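PDB 5GPE: transcriptional regulator, MerR-family from Cupriavidus metallidurans CH34, which binds lead(II) and probably binds promoter DNA to regulate transcription in response to the metal. Local coordinates for residues L26-A31 / E42-R47; L48-R53 / Q66-R71. All blocks are in the same frame, centred on the assembly; numbering follows the deposited sequence.

Contact 1 (L26-A31 / E42-R47); sequences LLPEPA and EVHLQR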
ATOM      1  N   LEU B  26       1.925  -5.218  20.999  1.00 25.49           N
ATOM      2  CA  LEU B  26       2.318  -6.531  20.473  1.00 24.84           C
ATOM      3  C   LEU B  26       3.311  -7.283  21.340  1.00 24.36           C
ATOM      4  O   LEU B  26       3.591  -8.450  21.080  1.00 23.14           O
ATOM      5  CB  LEU B  26       2.888  -6.395  19.071  1.00 25.03           C
ATOM      6  CG  LEU B  26       1.994  -5.674  18.051  1.00 26.79           C
ATOM      7  CD1 LEU B  26       2.660  -5.707  16.686  1.00 29.49           C
ATOM      8  CD2 LEU B  26       0.602  -6.273  17.962  1.00 26.08           C
ATOM      9  N   LEU B  27       3.852  -6.666  22.365  1.00 26.49           N
ATOM     10  CA  LEU B  27       4.817  -7.339  23.227  1.00 28.78           C
ATOM     11  C   LEU B  27       4.370  -7.433  24.673  1.00 31.45           C
ATOM     12  O   LEU B  27       3.851  -6.513  25.184  1.00 32.23           O
ATOM     13  CB  LEU B  27       6.156  -6.635  23.195  1.00 31.10           C
ATOM     14  CG  LEU B  27       6.985  -6.644  21.924  1.00 34.29           C
ATOM     15  CD1 LEU B  27       8.366  -6.118  22.164  1.00 35.97           C
ATOM     16  CD2 LEU B  27       7.070  -8.034  21.383  1.00 36.73           C
ATOM     17  N   PRO B  28       4.599  -8.551  25.336  1.00 37.44           N
ATOM     18  CA  PRO B  28       4.236  -8.634  26.752  1.00 42.18           C
ATOM     19  C   PRO B  28       5.108  -7.699  27.582  1.00 47.00           C
ATOM     20  O   PRO B  28       6.143  -7.205  27.097  1.00 46.54           O
ATOM     21  CB  PRO B  28       4.506 -10.099  27.109  1.00 45.41           C
ATOM     22  CG  PRO B  28       5.530 -10.560  26.135  1.00 42.84           C
ATOM     23  CD  PRO B  28       5.509  -9.641  24.943  1.00 38.59           C
ATOM     24  N   GLU B  29       4.681  -7.454  28.814  1.00 50.09           N
ATOM     25  CA  GLU B  29       5.396  -6.550  29.719  1.00 51.45           C
ATOM     26  C   GLU B  29       6.849  -7.002  29.902  1.00 51.00           C
ATOM     27  O   GLU B  29       7.135  -8.204  29.799  1.00 42.04           O
ATOM     28  CB  GLU B  29       4.699  -6.474  31.080  1.00 55.19           C
ATOM     29  CG  GLU B  29       3.330  -5.808  31.038  1.00 61.58           C
ATOM     30  CD  GLU B  29       3.416  -4.332  30.688  1.00 69.66           C
ATOM     31  OE1 GLU B  29       4.124  -3.583  31.401  1.00 83.06           O
ATOM     32  OE2 GLU B  29       2.790  -3.922  29.691  1.00 73.19           O
ATOM     33  N   PRO B  30       7.776  -6.048  30.144  1.00 48.92           N
ATOM     34  CA  PRO B  30       9.180  -6.430  30.381  1.00 48.42           C
ATOM     35  C   PRO B  30       9.347  -7.392  31.568  1.00 47.74           C
ATOM     36  O   PRO B  30       8.578  -7.331  32.524  1.00 43.52           O
ATOM     37  CB  PRO B  30       9.883  -5.096  30.663  1.00 48.92           C
ATOM     38  CG  PRO B  30       8.944  -4.026  30.251  1.00 48.92           C
ATOM     39  CD  PRO B  30       7.568  -4.590  30.202  1.00 47.91           C
ATOM     40  N   ALA B  31      10.346  -8.268  31.483  1.00 49.51           N
ATOM     41  CA  ALA B  31      10.610  -9.281  32.518  1.00 55.77           C
ATOM     42  C   ALA B  31      10.871  -8.667  33.905  1.00 58.15           C
ATOM     43  O   ALA B  31      10.454  -9.218  34.920  1.00 58.41           O
ATOM     44  CB  ALA B  31      11.778 -10.167  32.097  1.00 59.65           C
ATOM     45  N   GLU B  42      13.890 -14.387  26.895  1.00 31.29           N
ATOM     46  CA  GLU B  42      13.645 -15.287  25.756  1.00 31.76           C
ATOM     47  C   GLU B  42      12.224 -15.200  25.179  1.00 29.57           C
ATOM     48  O   GLU B  42      12.035 -15.336  23.965  1.00 26.97           O
ATOM     49  CB  GLU B  42      13.959 -16.745  26.161  1.00 33.47           C
ATOM     50  CG  GLU B  42      13.918 -17.775  25.024  1.00 37.38           C
ATOM     51  CD  GLU B  42      14.989 -17.575  23.949  1.00 39.14           C
ATOM     52  OE1 GLU B  42      16.005 -16.883  24.202  1.00 40.83           O
ATOM     53  OE2 GLU B  42      14.810 -18.119  22.836  1.00 43.94           O
ATOM     54  N   VAL B  43      11.240 -14.979  26.045  1.00 28.71           N
ATOM     55  CA  VAL B  43       9.831 -14.860  25.628  1.00 29.76           C
ATOM     56  C   VAL B  43       9.650 -13.692  24.642  1.00 27.75           C
ATOM     57  O   VAL B  43       8.926 -13.816  23.654  1.00 27.11           O
ATOM     58  CB  VAL B  43       8.880 -14.695  26.840  1.00 33.21           C
ATOM     59  CG1 VAL B  43       7.440 -14.479  26.391  1.00 35.07           C
ATOM     60  CG2 VAL B  43       8.944 -15.923  27.749  1.00 35.01           C
ATOM     61  N   HIS B  44      10.303 -12.568  24.932  1.00 27.46           N
ATOM     62  CA  HIS B  44      10.230 -11.372  24.088  1.00 26.02           C
ATOM     63  C   HIS B  44      10.913 -11.580  22.749  1.00 24.90           C
ATOM     64  O   HIS B  44      10.391 -11.156  21.718  1.00 25.36           O
ATOM     65  CB  HIS B  44      10.839 -10.154  24.780  1.00 27.59           C
ATOM     66  CG  HIS B  44      10.145  -9.780  26.053  1.00 28.85           C
ATOM     67  ND1 HIS B  44      10.454 -10.359  27.264  1.00 27.63           N
ATOM     68  CD2 HIS B  44       9.142  -8.904  26.301  1.00 28.30           C
ATOM     69  CE1 HIS B  44       9.680  -9.854  28.205  1.00 27.71           C
ATOM     70  NE2 HIS B  44       8.875  -8.969  27.646  1.00 29.21           N
ATOM     71  N   LEU B  45      12.053 -12.263  22.767  1.00 23.40           N
ATOM     72  CA  LEU B  45      12.758 -12.629  21.541  1.00 25.08           C
ATOM     73  C   LEU B  45      11.880 -13.500  20.635  1.00 23.22           C
ATOM     74  O   LEU B  45      11.729 -13.206  19.451  1.00 22.05           O
ATOM     75  CB  LEU B  45      14.085 -13.344  21.845  1.00 28.24           C
ATOM     76  CG  LEU B  45      14.913 -13.838  20.643  1.00 29.40           C
ATOM     77  CD1 LEU B  45      15.221 -12.714  19.656  1.00 27.43           C
ATOM     78  CD2 LEU B  45      16.207 -14.496  21.115  1.00 30.64           C
ATOM     79  N   GLN B  46      11.291 -14.554  21.195  1.00 22.26           N
ATOM     80  CA  GLN B  46      10.431 -15.450  20.418  1.00 24.28           C
ATOM     81  C   GLN B  46       9.194 -14.728  19.873  1.00 22.71           C
ATOM     82  O   GLN B  46       8.717 -15.023  18.778  1.00 20.81           O
ATOM     83  CB  GLN B  46      10.014 -16.678  21.237  1.00 27.51           C
ATOM     84  CG  GLN B  46      11.156 -17.658  21.512  1.00 30.02           C
ATOM     85  CD  GLN B  46      11.938 -18.020  20.251  1.00 32.87           C
ATOM     86  OE1 GLN B  46      11.349 -18.311  19.200  1.00 35.25           O
ATOM     87  NE2 GLN B  46      13.267 -17.960  20.335  1.00 34.40           N
ATOM     88  N   ARG B  47       8.714 -13.733  20.601  1.00 22.57           N
ATOM     89  CA  ARG B  47       7.599 -12.922  20.175  1.00 23.66           C
ATOM     90  C   ARG B  47       8.000 -12.079  18.964  1.00 22.79           C
ATOM     91  O   ARG B  47       7.322 -12.034  18.006  1.00 21.83           O
ATOM     92  CB  ARG B  47       7.166 -12.025  21.297  1.00 27.37           C
ATOM     93  CG  ARG B  47       6.218 -10.942  20.897  1.00 29.79           C
ATOM     94  CD  ARG B  47       4.937 -11.556  20.503  1.00 31.97           C
ATOM     95  NE  ARG B  47       4.322 -12.371  21.519  1.00 34.52           N
ATOM     96  CZ  ARG B  47       3.445 -11.948  22.403  1.00 33.21           C
ATOM     97  NH1 ARG B  47       3.103 -10.705  22.467  1.00 33.01           N
ATOM     98  NH2 ARG B  47       2.912 -12.803  23.227  1.00 38.84           N
TER
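Val43 sets its CG1 against CG of Pro28 at 4.4 Å, a loose apolar touch at the outer margin of the contact, where the first turn of helix 42-56 meets the extended segment 26-31. One residue on, His44 makes the first polar connection. Its CG stands anti to its own carbonyl carbon (chi1 -61°), and from there the imidazole reaches the loop backbone, where NE2 donates to Glu29 O at 2.9 Å. That oxygen lies almost in the ring plane, although the donor sits well above the plane of the Glu29 carbonyl. A second, weak bond runs from the same NE2 to Pro28 O at 3.3 Å, so one N-H is shared between two successive carbonyls. The other ring nitrogen, ND1, is hydrogen-bonded to Asp41 OD1, and held at both nitrogens the imidazole has little freedom to turn. Arg47 follows, its chain bent at chi2 and chi3. NH1 donates to Leu26 O at 2.7 Å, with the oxygen in the guanidinium plane, while CD of Pro28 lies over one guanidinium face, 3.6 Å from NH1. Two side chains of one helix thus pin by its carbonyls the loop between helix 15-23 and helix 42-56, the position of the first wing in MerR-family regulators. Leu26 also packs on Arg65 and Leu68 of helix 61-71, and Leu27 on Leu48 and Ile51 farther along helix 42-56.

Contact 2 (L48-R53 / Q66-R71); sequences LLFIRR and QLLNLR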
ATOM      1  N   LEU B  48       9.138 -11.446  19.031  1.00 22.70           N
ATOM      2  CA  LEU B  48       9.648 -10.643  17.920  1.00 22.43           C
ATOM      3  C   LEU B  48       9.866 -11.455  16.656  1.00 21.96           C
ATOM      4  O   LEU B  48       9.546 -10.997  15.557  1.00 21.35           O
ATOM      5  CB  LEU B  48      10.943  -9.926  18.302  1.00 21.74           C
ATOM      6  CG  LEU B  48      10.799  -8.737  19.251  1.00 22.01           C
ATOM      7  CD1 LEU B  48      12.166  -8.256  19.703  1.00 22.16           C
ATOM      8  CD2 LEU B  48      10.009  -7.638  18.552  1.00 21.48           C
ATOM      9  N   LEU B  49      10.371 -12.673  16.819  1.00 21.05           N
ATOM     10  CA  LEU B  49      10.540 -13.569  15.690  1.00 22.28           C
ATOM     11  C   LEU B  49       9.189 -13.960  15.075  1.00 20.89           C
ATOM     12  O   LEU B  49       9.067 -14.013  13.854  1.00 20.38           O
ATOM     13  CB  LEU B  49      11.354 -14.804  16.081  1.00 24.14           C
ATOM     14  CG  LEU B  49      12.789 -14.525  16.544  1.00 25.97           C
ATOM     15  CD1 LEU B  49      13.483 -15.829  16.930  1.00 27.76           C
ATOM     16  CD2 LEU B  49      13.619 -13.784  15.503  1.00 24.70           C
ATOM     17  N   PHE B  50       8.186 -14.208  15.914  1.00 18.65           N
ATOM     18  CA  PHE B  50       6.822 -14.511  15.463  1.00 19.29           C
ATOM     19  C   PHE B  50       6.266 -13.345  14.659  1.00 18.44           C
ATOM     20  O   PHE B  50       5.752 -13.533  13.571  1.00 20.12           O
ATOM     21  CB  PHE B  50       5.903 -14.812  16.670  1.00 19.98           C
ATOM     22  CG  PHE B  50       4.477 -15.137  16.302  1.00 20.32           C
ATOM     23  CD1 PHE B  50       3.534 -14.124  16.122  1.00 20.71           C
ATOM     24  CD2 PHE B  50       4.064 -16.455  16.147  1.00 20.14           C
ATOM     25  CE1 PHE B  50       2.222 -14.430  15.785  1.00 20.49           C
ATOM     26  CE2 PHE B  50       2.760 -16.762  15.818  1.00 20.31           C
ATOM     27  CZ  PHE B  50       1.836 -15.750  15.623  1.00 20.37           C
ATOM     28  N   ILE B  51       6.408 -12.143  15.190  1.00 15.54           N
ATOM     29  CA  ILE B  51       5.981 -10.911  14.508  1.00 19.05           C
ATOM     30  C   ILE B  51       6.688 -10.744  13.151  1.00 18.50           C
ATOM     31  O   ILE B  51       6.042 -10.425  12.150  1.00 19.29           O
ATOM     32  CB  ILE B  51       6.220  -9.654  15.382  1.00 19.43           C
ATOM     33  CG1 ILE B  51       5.307  -9.689  16.617  1.00 20.16           C
ATOM     34  CG2 ILE B  51       5.942  -8.369  14.597  1.00 20.48           C
ATOM     35  CD1 ILE B  51       5.715  -8.730  17.703  1.00 20.35           C
ATOM     36  N   ARG B  52       7.984 -10.963  13.110  1.00 18.84           N
ATOM     37  CA  ARG B  52       8.781 -10.865  11.914  1.00 19.98           C
ATOM     38  C   ARG B  52       8.261 -11.805  10.840  1.00 19.70           C
ATOM     39  O   ARG B  52       8.122 -11.413   9.746  1.00 20.21           O
ATOM     40  CB  ARG B  52      10.275 -11.149  12.178  1.00 22.42           C
ATOM     41  CG  ARG B  52      11.168 -11.179  10.944  1.00 24.34           C
ATOM     42  CD  ARG B  52      12.194 -12.312  10.977  1.00 26.97           C
ATOM     43  NE  ARG B  52      13.311 -11.905  11.786  1.00 30.64           N
ATOM     44  CZ  ARG B  52      14.366 -12.650  12.104  1.00 30.22           C
ATOM     45  NH1 ARG B  52      14.456 -13.902  11.695  1.00 33.91           N
ATOM     46  NH2 ARG B  52      15.309 -12.126  12.832  1.00 25.78           N
ATOM     47  N   ARG B  53       7.977 -13.042  11.195  1.00 18.92           N
ATOM     48  CA  ARG B  53       7.484 -14.025  10.208  1.00 19.83           C
ATOM     49  C   ARG B  53       6.095 -13.651   9.677  1.00 19.44           C
ATOM     50  O   ARG B  53       5.811 -13.829   8.489  1.00 21.29           O
ATOM     51  CB  ARG B  53       7.479 -15.434  10.783  1.00 21.56           C
ATOM     52  CG  ARG B  53       8.879 -15.969  11.097  1.00 22.87           C
ATOM     53  CD  ARG B  53       8.817 -17.317  11.783  1.00 24.32           C
ATOM     54  NE  ARG B  53      10.108 -17.651  12.380  1.00 24.36           N
ATOM     55  CZ  ARG B  53      10.368 -17.779  13.684  1.00 25.09           C
ATOM     56  NH1 ARG B  53       9.428 -17.627  14.618  1.00 25.44           N
ATOM     57  NH2 ARG B  53      11.608 -18.071  14.056  1.00 26.82           N
ATOM     58  N   GLN B  66      -4.499 -10.172  16.399  1.00 18.91           N
ATOM     59  CA  GLN B  66      -5.469 -11.293  16.434  1.00 20.27           C
ATOM     60  C   GLN B  66      -4.773 -12.641  16.612  1.00 19.46           C
ATOM     61  O   GLN B  66      -5.153 -13.420  17.486  1.00 18.89           O
ATOM     62  CB  GLN B  66      -6.408 -11.358  15.174  1.00 23.29           C
ATOM     63  CG  GLN B  66      -7.499 -10.303  15.244  1.00 27.81           C
ATOM     64  CD  GLN B  66      -8.527 -10.395  14.116  1.00 33.78           C
ATOM     65  OE1 GLN B  66      -8.475 -11.283  13.259  1.00 36.34           O
ATOM     66  NE2 GLN B  66      -9.496  -9.494  14.146  1.00 40.92           N
ATOM     67  N   LEU B  67      -3.715 -12.877  15.835  1.00 19.15           N
ATOM     68  CA  LEU B  67      -2.956 -14.132  15.948  1.00 18.88           C
ATOM     69  C   LEU B  67      -2.283 -14.293  17.307  1.00 18.80           C
ATOM     70  O   LEU B  67      -2.322 -15.383  17.890  1.00 19.81           O
ATOM     71  CB  LEU B  67      -1.900 -14.248  14.848  1.00 18.88           C
ATOM     72  CG  LEU B  67      -2.440 -14.410  13.431  1.00 18.61           C
ATOM     73  CD1 LEU B  67      -1.296 -14.284  12.456  1.00 18.61           C
ATOM     74  CD2 LEU B  67      -3.129 -15.743  13.248  1.00 19.80           C
ATOM     75  N   LEU B  68      -1.681 -13.207  17.809  1.00 19.06           N
ATOM     76  CA  LEU B  68      -1.056 -13.213  19.138  1.00 20.68           C
ATOM     77  C   LEU B  68      -2.066 -13.532  20.250  1.00 20.50           C
ATOM     78  O   LEU B  68      -1.757 -14.283  21.178  1.00 19.42           O
ATOM     79  CB  LEU B  68      -0.344 -11.882  19.423  1.00 21.45           C
ATOM     80  CG  LEU B  68       0.953 -11.632  18.636  1.00 22.65           C
ATOM     81  CD1 LEU B  68       1.422 -10.204  18.820  1.00 23.43           C
ATOM     82  CD2 LEU B  68       2.056 -12.597  19.052  1.00 24.38           C
ATOM     83  N   ASN B  69      -3.250 -12.933  20.171  1.00 20.90           N
ATOM     84  CA  ASN B  69      -4.311 -13.185  21.162  1.00 23.26           C
ATOM     85  C   ASN B  69      -4.749 -14.661  21.188  1.00 23.61           C
ATOM     86  O   ASN B  69      -4.917 -15.244  22.257  1.00 23.76           O
ATOM     87  CB  ASN B  69      -5.517 -12.262  20.930  1.00 26.33           C
ATOM     88  CG  ASN B  69      -5.282 -10.830  21.434  1.00 29.66           C
ATOM     89  OD1 ASN B  69      -4.436 -10.562  22.299  1.00 37.19           O
ATOM     90  ND2 ASN B  69      -6.061  -9.899  20.900  1.00 33.25           N
ATOM     91  N   LEU B  70      -4.859 -15.270  20.009  1.00 22.69           N
ATOM     92  CA  LEU B  70      -5.125 -16.707  19.893  1.00 23.25           C
ATOM     93  C   LEU B  70      -3.933 -17.583  20.363  1.00 21.75           C
ATOM     94  O   LEU B  70      -4.128 -18.590  21.071  1.00 21.95           O
ATOM     95  CB  LEU B  70      -5.480 -17.061  18.465  1.00 25.70           C
ATOM     96  CG  LEU B  70      -6.845 -16.509  18.056  1.00 31.40           C
ATOM     97  CD1 LEU B  70      -6.945 -16.345  16.547  1.00 33.87           C
ATOM     98  CD2 LEU B  70      -7.970 -17.380  18.607  1.00 32.75           C
ATOM     99  N   ARG B  71      -2.711 -17.190  20.016  1.00 20.41           N
ATOM    100  CA  ARG B  71      -1.490 -17.867  20.531  1.00 22.54           C
ATOM    101  C   ARG B  71      -1.432 -17.859  22.073  1.00 22.29           C
ATOM    102  O   ARG B  71      -1.024 -18.837  22.696  1.00 25.66           O
ATOM    103  CB  ARG B  71      -0.233 -17.216  19.922  1.00 25.95           C
ATOM    104  CG  ARG B  71       1.127 -17.735  20.382  1.00 31.74           C
ATOM    105  CD  ARG B  71       2.266 -17.072  19.597  1.00 38.47           C
ATOM    106  NE  ARG B  71       3.452 -16.736  20.412  1.00 46.31           N
ATOM    107  CZ  ARG B  71       4.696 -17.204  20.261  1.00 50.67           C
ATOM    108  NH1 ARG B  71       5.010 -18.091  19.314  1.00 51.83           N
ATOM    109  NH2 ARG B  71       5.649 -16.773  21.086  1.00 60.04           N
TER
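Phe50 reaches from helix 42-56 to Leu67, Leu68 and Arg71 of helix 61-71, bridging two successive helices of the MerR-type DNA-binding domain. The segments run roughly antiparallel, at 137°, and their axes come no closer than 11.6 Å, a wide separation that the aromatic ring spans. The Phe50 side chain leaves the backbone toward the partner helix, with CG anti to the backbone N (chi1 -180°). The close packing is on the Leu68 side: CD2 of Leu68 lies 3.6 Å from CD1 of Phe50 and nearly as close to CE1, the two side chains passing alongside in opposite senses. At the far end of the ring, CB of Leu67 meets CZ at the edge, 4.1 Å away, and Leu67 comes in roughly at a right angle to the Phe50 side chain. Ile51 adds a looser touch, its CG1 4.5 Å from CD1 of Leu68. No hydrogen bond joins the segments.

The partly exposed side belongs to Arg71, whose CD lies over one face of the ring, offset toward the rim, with NH1 3.7 Å from CD2 of Phe50 and the guanidinium tilted against the ring plane. The second subunit covers parts of both sides: its Leu128 packs on Phe50, its Leu125 on Leu67 and its Ala129 on Arg71. A bound lead(II) ion lies about 8 Å from the side chain of Leu67; the lead ligands seen are Cys113 and Cys122, so the contact borders the site but supplies no ligand. The CH-pi contact places CD of Arg71 4.1 Å from the centroid of the Phe50 ring, 21° off its normal.

Overall arrangement
Helix 42-56 serves both contacts, its N-terminal turns holding the loop 26-31 in contact 1 and the following turns facing helix 61-71 in contact 2. Contact 1 is partly buried and relies on side-chain donors gripping backbone carbonyls; contact 2 is buried, nearer the centre of the chain, and without hydrogen bonds across it, resting on apolar contacts and a CH-pi contact, with an arginine at its rim. Their centres are 11 Å apart and they meet directly: Leu68 CD2 packs 3.4 Å from Arg47 NE, and Ile51 CD1 lies 3.9 Å from Leu26 CB. Loop and both helices are therefore joined in one region of the DNA-binding domain, with the second subunit more extensively engaged at contact 2.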